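Local structure of geranyltranstransferase (Campylobacter jejuni, 3NPK) at residues A62-L67 against F118-H123; L162-L167 against N242-E247; K174-I179 against L203-G208. The protein probably catalyses the condensation of geranyl diphosphate with isopentenyl diphosphate to form farnesyl diphosphate and pyrophosphate in isoprene biosynthesis. All blocks are in the same frame, centred on the assembly; numbering follows the deposited sequence.

Contact 1 of 3, residues A62-L67 against F118-H123; sequences ALDVAL and FLVLSH
Helix 62-67 and helix 118-122 run almost antiparallel (166°), their axes 8.4 Å apart, with Val65 and Leu121 as the nearest CA pair. Val120 is aimed at the partner helix: its CG1, anti to the backbone N, presses on Asp64 O at 3.2 Å and also meets Leu67 CD2 at 4.2 Å. A short branched residue fills this narrow gap without forcing the helices apart. On the buried side, Leu121 CD2 rests against both methyls of Val65, 4.0 Å from CG2 and 4.1 Å from CG1, the two side chains crossing obliquely. Leu121 gets there with a chi1 of -127°, away from any staggered position, which suggests some strain. Asp64 suits the more open edge. Its OD2 takes a weak bond from a water that also donates to Val120 O (2.7 Å), so the solvent molecule spans both helices, while OD1 is bonded to His12. Around this pair, helix 5-14 packs on Leu63, Ala66 and Leu67, helix 42-54 on Val65, and helices 128-142 and 164-189 on Val65 and Leu121; from helix 103-122, Phe118 stacks on Phe118 of the second subunit.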
loop_
_atom_site.group_PDB
_atom_site.type_symbol
_atom_site.label_atom_id
_atom_site.label_comp_id
_atom_site.label_asym_id
_atom_site.label_seq_id
_atom_site.Cartn_x
_atom_site.Cartn_y
_atom_site.Cartn_z
ATOM N N ALA A 62 -3.549 -20.481 -1.916
ATOM C CA ALA A 62 -2.650 -19.727 -1.043
ATOM C C ALA A 62 -1.525 -19.037 -1.787
ATOM O O ALA A 62 -0.889 -18.145 -1.229
ATOM C CB ALA A 62 -2.067 -20.638 0.044
ATOM N N LEU A 63 -1.228 -19.484 -3.005
ATOM C CA LEU A 63 -0.113 -18.904 -3.733
ATOM C C LEU A 63 -0.280 -17.399 -3.918
ATOM O O LEU A 63 0.711 -16.666 -3.876
ATOM C CB LEU A 63 0.067 -19.590 -5.092
ATOM C CG LEU A 63 0.613 -21.016 -5.015
ATOM C CD1 LEU A 63 0.379 -21.742 -6.335
ATOM C CD2 LEU A 63 2.080 -21.074 -4.607
ATOM N N ASP A 64 -1.517 -16.937 -4.118
ATOM C CA ASP A 64 -1.770 -15.498 -4.280
ATOM C C ASP A 64 -1.464 -14.746 -2.984
ATOM O O ASP A 64 -1.066 -13.586 -3.015
ATOM C CB ASP A 64 -3.224 -15.210 -4.659
ATOM C CG ASP A 64 -3.535 -15.513 -6.109
ATOM O OD1 ASP A 64 -2.595 -15.606 -6.936
ATOM O OD2 ASP A 64 -4.746 -15.638 -6.424
ATOM N N VAL A 65 -1.661 -15.397 -1.840
ATOM C CA VAL A 65 -1.405 -14.732 -0.562
ATOM C C VAL A 65 0.105 -14.646 -0.354
ATOM O O VAL A 65 0.624 -13.611 0.086
ATOM C CB VAL A 65 -2.106 -15.477 0.617
ATOM C CG1 VAL A 65 -1.965 -14.685 1.907
ATOM C CG2 VAL A 65 -3.579 -15.702 0.292
ATOM N N ALA A 66 0.818 -15.719 -0.689
ATOM C CA ALA A 66 2.278 -15.693 -0.686
ATOM C C ALA A 66 2.796 -14.602 -1.621
ATOM O O ALA A 66 3.778 -13.908 -1.306
ATOM C CB ALA A 66 2.838 -17.059 -1.101
ATOM N N LEU A 67 2.151 -14.455 -2.779
ATOM C CA LEU A 67 2.540 -13.431 -3.742
ATOM C C LEU A 67 2.411 -12.027 -3.143
ATOM O O LEU A 67 3.319 -11.195 -3.284
ATOM C CB LEU A 67 1.687 -13.541 -5.002
ATOM C CG LEU A 67 2.187 -12.728 -6.200
ATOM C CD1 LEU A 67 3.579 -13.212 -6.583
ATOM C CD2 LEU A 67 1.218 -12.906 -7.356
ATOM N N PHE A 118 -2.396 -5.663 -1.991
ATOM C CA PHE A 118 -3.783 -5.705 -1.552
ATOM C C PHE A 118 -4.762 -6.066 -2.660
ATOM O O PHE A 118 -5.765 -6.738 -2.400
ATOM C CB PHE A 118 -4.137 -4.431 -0.789
ATOM C CG PHE A 118 -3.305 -4.284 0.428
ATOM C CD1 PHE A 118 -3.562 -5.078 1.523
ATOM C CD2 PHE A 118 -2.163 -3.480 0.437
ATOM C CE1 PHE A 118 -2.753 -5.013 2.650
ATOM C CE2 PHE A 118 -1.343 -3.425 1.548
ATOM C CZ PHE A 118 -1.629 -4.200 2.653
ATOM N N LEU A 119 -4.485 -5.628 -3.885
ATOM C CA LEU A 119 -5.299 -6.064 -5.016
ATOM C C LEU A 119 -5.226 -7.585 -5.172
ATOM O O LEU A 119 -6.247 -8.257 -5.304
ATOM C CB LEU A 119 -4.869 -5.372 -6.316
ATOM C CG LEU A 119 -5.774 -5.621 -7.526
ATOM C CD1 LEU A 119 -7.209 -5.149 -7.251
ATOM C CD2 LEU A 119 -5.216 -4.902 -8.740
ATOM N N VAL A 120 -4.013 -8.124 -5.146
ATOM C CA VAL A 120 -3.823 -9.564 -5.306
ATOM C C VAL A 120 -4.493 -10.323 -4.165
ATOM O O VAL A 120 -5.183 -11.326 -4.384
ATOM C CB VAL A 120 -2.323 -9.926 -5.404
ATOM C CG1 VAL A 120 -2.113 -11.432 -5.207
ATOM C CG2 VAL A 120 -1.772 -9.453 -6.739
ATOM N N LEU A 121 -4.320 -9.844 -2.936
ATOM C CA LEU A 121 -4.924 -10.543 -1.802
ATOM C C LEU A 121 -6.449 -10.535 -1.935
ATOM O O LEU A 121 -7.120 -11.562 -1.698
ATOM C CB LEU A 121 -4.521 -9.855 -0.502
ATOM C CG LEU A 121 -3.916 -10.730 0.572
ATOM C CD1 LEU A 121 -3.584 -9.897 1.830
ATOM C CD2 LEU A 121 -4.837 -11.891 0.829
ATOM N N SER A 122 -7.007 -9.396 -2.328
ATOM C CA SER A 122 -8.457 -9.266 -2.390
ATOM C C SER A 122 -9.081 -10.148 -3.475
ATOM O O SER A 122 -10.268 -10.475 -3.396
ATOM C CB SER A 122 -8.868 -7.803 -2.557
ATOM O OG SER A 122 -8.564 -7.298 -3.848
ATOM N N HIS A 123 -8.277 -10.506 -4.476
ATOM C CA HIS A 123 -8.718 -11.382 -5.563
ATOM C C HIS A 123 -8.412 -12.878 -5.379
ATOM O O HIS A 123 -8.750 -13.700 -6.244
ATOM C CB HIS A 123 -8.159 -10.878 -6.896
ATOM C CG HIS A 123 -8.972 -9.778 -7.498
ATOM N ND1 HIS A 123 -8.686 -8.436 -7.316
ATOM C CD2 HIS A 123 -10.071 -9.822 -8.291
ATOM C CE1 HIS A 123 -9.572 -7.709 -7.981
ATOM N NE2 HIS A 123 -10.428 -8.524 -8.566
HETATM O O HOH W 1 -5.384 -12.830 -6.675
#

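Contact 2 of 3, residues L162-L167 against N242-E247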
loop_
_atom_site.group_PDB
_atom_site.type_symbol
_atom_site.label_atom_id
_atom_site.label_comp_id
_atom_site.label_asym_id
_atom_site.label_seq_id
_atom_site.Cartn_x
_atom_site.Cartn_y
_atom_site.Cartn_z
ATOM N N LEU A 162 21.284 3.755 20.649
ATOM C CA LEU A 162 20.076 3.067 21.092
ATOM C C LEU A 162 20.384 2.187 22.288
ATOM O O LEU A 162 21.489 1.646 22.404
ATOM C CB LEU A 162 19.532 2.169 19.977
ATOM C CG LEU A 162 18.980 2.897 18.757
ATOM C CD1 LEU A 162 18.416 1.924 17.742
ATOM C CD2 LEU A 162 17.936 3.937 19.184
ATOM N N SER A 163 19.392 2.031 23.156
ATOM C CA SER A 163 19.455 1.068 24.237
ATOM C C SER A 163 19.124 -0.304 23.668
ATOM O O SER A 163 18.642 -0.420 22.537
ATOM C CB SER A 163 18.423 1.418 25.305
ATOM O OG SER A 163 17.122 1.167 24.795
ATOM N N LEU A 164 19.350 -1.338 24.465
ATOM C CA LEU A 164 19.012 -2.702 24.067
ATOM C C LEU A 164 17.521 -2.818 23.775
ATOM O O LEU A 164 17.120 -3.373 22.750
ATOM C CB LEU A 164 19.382 -3.672 25.193
ATOM C CG LEU A 164 19.846 -5.096 24.863
ATOM C CD1 LEU A 164 19.450 -6.100 25.962
ATOM C CD2 LEU A 164 19.428 -5.573 23.514
ATOM N N ASN A 165 16.689 -2.299 24.674
ATOM C CA ASN A 165 15.241 -2.377 24.449
ATOM C C ASN A 165 14.810 -1.657 23.165
ATOM O O ASN A 165 13.932 -2.128 22.424
ATOM C CB ASN A 165 14.466 -1.852 25.656
ATOM C CG ASN A 165 14.482 -2.825 26.823
ATOM O OD1 ASN A 165 14.870 -3.993 26.677
ATOM N ND2 ASN A 165 14.044 -2.355 27.988
ATOM N N GLU A 166 15.445 -0.524 22.888
ATOM C CA GLU A 166 15.149 0.230 21.674
ATOM C C GLU A 166 15.582 -0.521 20.418
ATOM O O GLU A 166 14.858 -0.552 19.414
ATOM C CB GLU A 166 15.821 1.602 21.726
ATOM C CG GLU A 166 15.080 2.534 22.658
ATOM C CD GLU A 166 15.836 3.809 22.968
ATOM O OE1 GLU A 166 17.072 3.856 22.769
ATOM O OE2 GLU A 166 15.176 4.767 23.418
ATOM N N LEU A 167 16.753 -1.148 20.489
ATOM C CA LEU A 167 17.248 -1.929 19.362
ATOM C C LEU A 167 16.335 -3.132 19.113
ATOM O O LEU A 167 16.017 -3.438 17.970
ATOM C CB LEU A 167 18.697 -2.356 19.620
ATOM C CG LEU A 167 19.412 -3.090 18.487
ATOM C CD1 LEU A 167 19.444 -2.258 17.207
ATOM C CD2 LEU A 167 20.822 -3.456 18.927
ATOM N N ASN A 242 27.720 -4.998 20.167
ATOM C CA ASN A 242 28.241 -3.821 20.856
ATOM C C ASN A 242 27.623 -3.639 22.235
ATOM O O ASN A 242 28.312 -3.296 23.196
ATOM C CB ASN A 242 28.017 -2.563 20.020
ATOM C CG ASN A 242 28.924 -2.501 18.812
ATOM O OD1 ASN A 242 30.065 -2.973 18.855
ATOM N ND2 ASN A 242 28.429 -1.914 17.724
ATOM N N LEU A 243 26.321 -3.875 22.328
ATOM C CA LEU A 243 25.596 -3.678 23.574
ATOM C C LEU A 243 25.833 -4.806 24.564
ATOM O O LEU A 243 26.013 -4.563 25.760
ATOM C CB LEU A 243 24.095 -3.555 23.305
ATOM C CG LEU A 243 23.636 -2.291 22.585
ATOM C CD1 LEU A 243 22.142 -2.333 22.336
ATOM C CD2 LEU A 243 23.999 -1.074 23.416
ATOM N N LEU A 244 25.832 -6.037 24.063
ATOM C CA LEU A 244 25.888 -7.209 24.931
ATOM C C LEU A 244 27.290 -7.784 25.067
ATOM O O LEU A 244 27.595 -8.467 26.045
ATOM C CB LEU A 244 24.946 -8.297 24.409
ATOM C CG LEU A 244 23.452 -7.964 24.353
ATOM C CD1 LEU A 244 22.695 -9.034 23.574
ATOM C CD2 LEU A 244 22.892 -7.815 25.762
ATOM N N GLY A 245 28.137 -7.517 24.082
ATOM C CA GLY A 245 29.410 -8.201 23.986
ATOM C C GLY A 245 29.195 -9.466 23.185
ATOM O O GLY A 245 28.125 -10.077 23.266
ATOM N N LEU A 246 30.196 -9.853 22.403
ATOM C CA LEU A 246 30.064 -10.999 21.510
ATOM C C LEU A 246 29.634 -12.251 22.266
ATOM O O LEU A 246 28.741 -12.982 21.824
ATOM C CB LEU A 246 31.382 -11.256 20.776
ATOM C CG LEU A 246 31.318 -12.311 19.669
ATOM C CD1 LEU A 246 30.324 -11.903 18.592
ATOM C CD2 LEU A 246 32.704 -12.545 19.070
ATOM N N GLU A 247 30.279 -12.492 23.405
ATOM C CA GLU A 247 29.976 -13.648 24.242
ATOM C C GLU A 247 28.495 -13.736 24.588
ATOM O O GLU A 247 27.843 -14.759 24.350
ATOM C CB GLU A 247 30.797 -13.585 25.530
ATOM C CG GLU A 247 30.391 -14.603 26.582
ATOM C CD GLU A 247 31.120 -15.923 26.428
ATOM O OE1 GLU A 247 31.145 -16.458 25.296
ATOM O OE2 GLU A 247 31.669 -16.422 27.439
#
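Apolar contacts between leucines join the start of helix 164-189 to the end of the short helix 240-244, and Leu243 does most of the work. Its CG stands anti to the carbonyl carbon (chi1 -69°), which carries the branched tip straight onto the first turn of the other helix. There CD1 lies against backbone as much as side chain: it is 3.6 Å from Leu164 CA, and it meets Leu167 CD2 at 3.8 Å, one helical turn further on. The other branch, CD2, touches Leu162 O at 3.8 Å, so the fork spans the junction from loop to helix. Leu244 adds a second contact, across Leu164. Its CD2 meets Leu164 CD1 at 3.9 Å, the two side chains crossing at about a right angle, with Leu164 off the usual staggered torsions. Leucine suits these positions because a forked tip can touch two places at once. Phe240 also packs on Leu164 and Leu167.

A pair of hydrogen bonds within 162-167 fixes the start of the helix that receives Leu243. Glu166 N donates to Ser163 OG at 3.1 Å, and Ser163 N returns the bond to Glu166 OE1 at 3.0 Å, nearly straight at 174° but from above the carboxylate plane. Serine is short enough to fold its OG over the first turn onto the Glu166 amide, and glutamate long enough to reach back to Ser163 N.

Backbone conformation supplies the third element. Gly245, with positive phi (88°), ends helix 240-244 and serves as N-cap of helix 246-265; at its backbone angles a CB would jam against Leu244 O. Phe23 of the second subunit packs on Leu162 and Glu166. Reciprocal bonds between Ser163 and Glu166 make a classic capping box, here opening a long helix of the all-helical polyprenyl synthetase fold.

Contact 3 of 3, residues K174-I179 against L203-G208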
loop_
_atom_site.group_PDB
_atom_site.type_symbol
_atom_site.label_atom_id
_atom_site.label_comp_id
_atom_site.label_asym_id
_atom_site.label_seq_id
_atom_site.Cartn_x
_atom_site.Cartn_y
_atom_site.Cartn_z
ATOM N N LYS A 174 10.828 -3.738 12.255
ATOM C CA LYS A 174 11.356 -3.634 10.901
ATOM C C LYS A 174 11.289 -4.955 10.131
ATOM O O LYS A 174 10.887 -4.976 8.960
ATOM C CB LYS A 174 12.797 -3.118 10.929
ATOM C CG LYS A 174 13.387 -2.953 9.543
ATOM C CD LYS A 174 14.762 -2.302 9.574
ATOM C CE LYS A 174 15.263 -2.192 8.142
ATOM N NZ LYS A 174 16.721 -2.005 8.028
ATOM N N THR A 175 11.675 -6.057 10.772
ATOM C CA THR A 175 11.675 -7.349 10.075
ATOM C C THR A 175 10.870 -8.453 10.724
ATOM O O THR A 175 10.289 -9.293 10.013
ATOM C CB THR A 175 13.081 -7.879 9.832
ATOM O OG1 THR A 175 13.765 -7.949 11.075
ATOM C CG2 THR A 175 13.866 -6.928 8.941
ATOM N N ALA A 176 10.801 -8.486 12.053
ATOM C CA ALA A 176 10.187 -9.665 12.673
ATOM C C ALA A 176 8.676 -9.712 12.463
ATOM O O ALA A 176 8.113 -10.785 12.291
ATOM C CB ALA A 176 10.509 -9.753 14.159
ATOM N N ARG A 177 8.012 -8.559 12.485
ATOM C CA ARG A 177 6.556 -8.584 12.385
ATOM C C ARG A 177 6.063 -9.132 11.049
ATOM O O ARG A 177 5.076 -9.848 11.013
ATOM C CB ARG A 177 5.928 -7.227 12.737
ATOM C CG ARG A 177 5.801 -7.050 14.271
ATOM C CD ARG A 177 4.998 -5.838 14.691
ATOM N NE ARG A 177 4.935 -5.764 16.148
ATOM C CZ ARG A 177 4.152 -4.941 16.838
ATOM N NH1 ARG A 177 3.354 -4.086 16.218
ATOM N NH2 ARG A 177 4.170 -4.990 18.161
ATOM N N LEU A 178 6.757 -8.824 9.955
ATOM C CA LEU A 178 6.349 -9.346 8.650
ATOM C C LEU A 178 6.599 -10.863 8.534
ATOM O O LEU A 178 5.816 -11.581 7.901
ATOM C CB LEU A 178 7.040 -8.587 7.509
ATOM C CG LEU A 178 6.460 -8.888 6.114
ATOM C CD1 LEU A 178 5.002 -8.511 6.022
ATOM C CD2 LEU A 178 7.256 -8.181 5.028
ATOM N N ILE A 179 7.678 -11.352 9.152
ATOM C CA ILE A 179 7.940 -12.795 9.229
ATOM C C ILE A 179 6.851 -13.504 10.048
ATOM O O ILE A 179 6.292 -14.529 9.622
ATOM C CB ILE A 179 9.357 -13.069 9.796
ATOM C CG1 ILE A 179 10.405 -12.630 8.764
ATOM C CG2 ILE A 179 9.542 -14.534 10.154
ATOM C CD1 ILE A 179 11.800 -12.473 9.306
ATOM N N LEU A 203 6.268 -17.276 17.498
ATOM C CA LEU A 203 7.457 -17.974 17.014
ATOM C C LEU A 203 8.109 -17.190 15.876
ATOM O O LEU A 203 9.335 -17.041 15.838
ATOM C CB LEU A 203 7.102 -19.388 16.562
ATOM C CG LEU A 203 8.180 -20.153 15.793
ATOM C CD1 LEU A 203 9.409 -20.411 16.671
ATOM C CD2 LEU A 203 7.618 -21.488 15.264
ATOM N N GLY A 204 7.297 -16.664 14.961
ATOM C CA GLY A 204 7.833 -15.803 13.909
ATOM C C GLY A 204 8.597 -14.598 14.449
ATOM O O GLY A 204 9.659 -14.243 13.927
ATOM N N LEU A 205 8.078 -13.973 15.507
ATOM C CA LEU A 205 8.763 -12.820 16.104
ATOM C C LEU A 205 10.131 -13.235 16.615
ATOM O O LEU A 205 11.118 -12.503 16.462
ATOM C CB LEU A 205 7.959 -12.256 17.269
ATOM C CG LEU A 205 6.621 -11.617 16.937
ATOM C CD1 LEU A 205 5.976 -11.159 18.244
ATOM C CD2 LEU A 205 6.756 -10.448 15.925
ATOM N N LYS A 206 10.187 -14.409 17.240
ATOM C CA LYS A 206 11.449 -14.904 17.788
ATOM C C LYS A 206 12.452 -15.200 16.671
ATOM O O LYS A 206 13.626 -14.863 16.772
ATOM C CB LYS A 206 11.218 -16.142 18.655
ATOM C CG LYS A 206 12.413 -16.501 19.515
ATOM C CD LYS A 206 12.075 -17.593 20.506
ATOM C CE LYS A 206 11.178 -17.068 21.596
ATOM N NZ LYS A 206 10.905 -18.131 22.597
ATOM N N LEU A 207 11.982 -15.813 15.593
ATOM C CA LEU A 207 12.860 -16.117 14.467
ATOM C C LEU A 207 13.437 -14.832 13.898
ATOM O O LEU A 207 14.628 -14.759 13.594
ATOM C CB LEU A 207 12.084 -16.854 13.377
ATOM C CG LEU A 207 11.680 -18.281 13.741
ATOM C CD1 LEU A 207 10.957 -18.895 12.575
ATOM C CD2 LEU A 207 12.909 -19.091 14.119
ATOM N N GLY A 208 12.584 -13.818 13.750
ATOM C CA GLY A 208 13.034 -12.543 13.226
ATOM C C GLY A 208 14.165 -11.958 14.056
ATOM O O GLY A 208 15.167 -11.476 13.514
HETATM O O HOH W 2 14.854 -10.511 10.861
HETATM O O HOH W 3 14.124 -8.893 13.829
#
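Ile179 reaches from segment 174-179 of helix 164-189 onto segment 203-208 of helix 194-220, which runs back at 146° with the segment axes 7.5 Å apart. Its CB points at the partner and divides there. CG2, anti to the backbone N, settles on the carbonyl of Gly204, 3.8 Å from its O. CG1, anti to the carbonyl carbon (chi1 -69°), is a spacer that carries CD1 to Gly208 CA, at 4.1 Å. The two branches thus span one turn of the opposing helix, from glycine to glycine, and a beta-branched residue is well shaped to do so. Elsewhere Ile179 packs on Phe42, Arg43 and Leu46 of helix 42-54.

Approach is closest at Ala176, whose CA lies 4.1 Å from Gly208 CA. Its CB meets Leu205 O at 3.6 Å and also lies over Gly208 CA, where a CB on the glycine would fall on the alanine methyl; alanine and glycine leave no bulk to hold the helices apart. Leu205 closes the flank. Though its CB leads away, its CD2 returns to lie 3.9 Å from Arg177 CG, the two side chains side by side and pointing the same way. At the other flank, two waters each join Thr175 OG1 to Gly208 O, both donating to the carbonyl, one of them weakly, at 2.8 Å.

Gly204 and Gly208 give the GxxxG spacing of closely packed helix pairs. The bound pyrophosphate is about 7 Å from the Ile179 side chain, and Arg43, one of its pocket residues, is a packing neighbour of Ile179, which probably places Ile179 in the second shell of that site. Lys174 and Thr175, in the wider pi-type turn, probably correspond to the Lys-Thr pair that borders the allylic substrate pocket in related farnesyl diphosphate synthases.

From the N terminus, contact 1 comes first: it joins helices 59-80 and 103-122, closing the excursion through the small strand pair 90-95 and helix 97-100. It is complete before the others open, so it stands in series with them. Contact 2 then opens at the start of helix 164-189 and closes only at helix 240-244, tying these two together. Contact 3, which joins helices 164-189 and 194-220, is nested inside that larger loop. Contacts 1 and 2 lie on opposite sides of the chain's centre, about 38 Å apart between centres, and both touch the second subunit. Contact 3 is nearer the middle, and helix 164-189 physically joins it to contact 2.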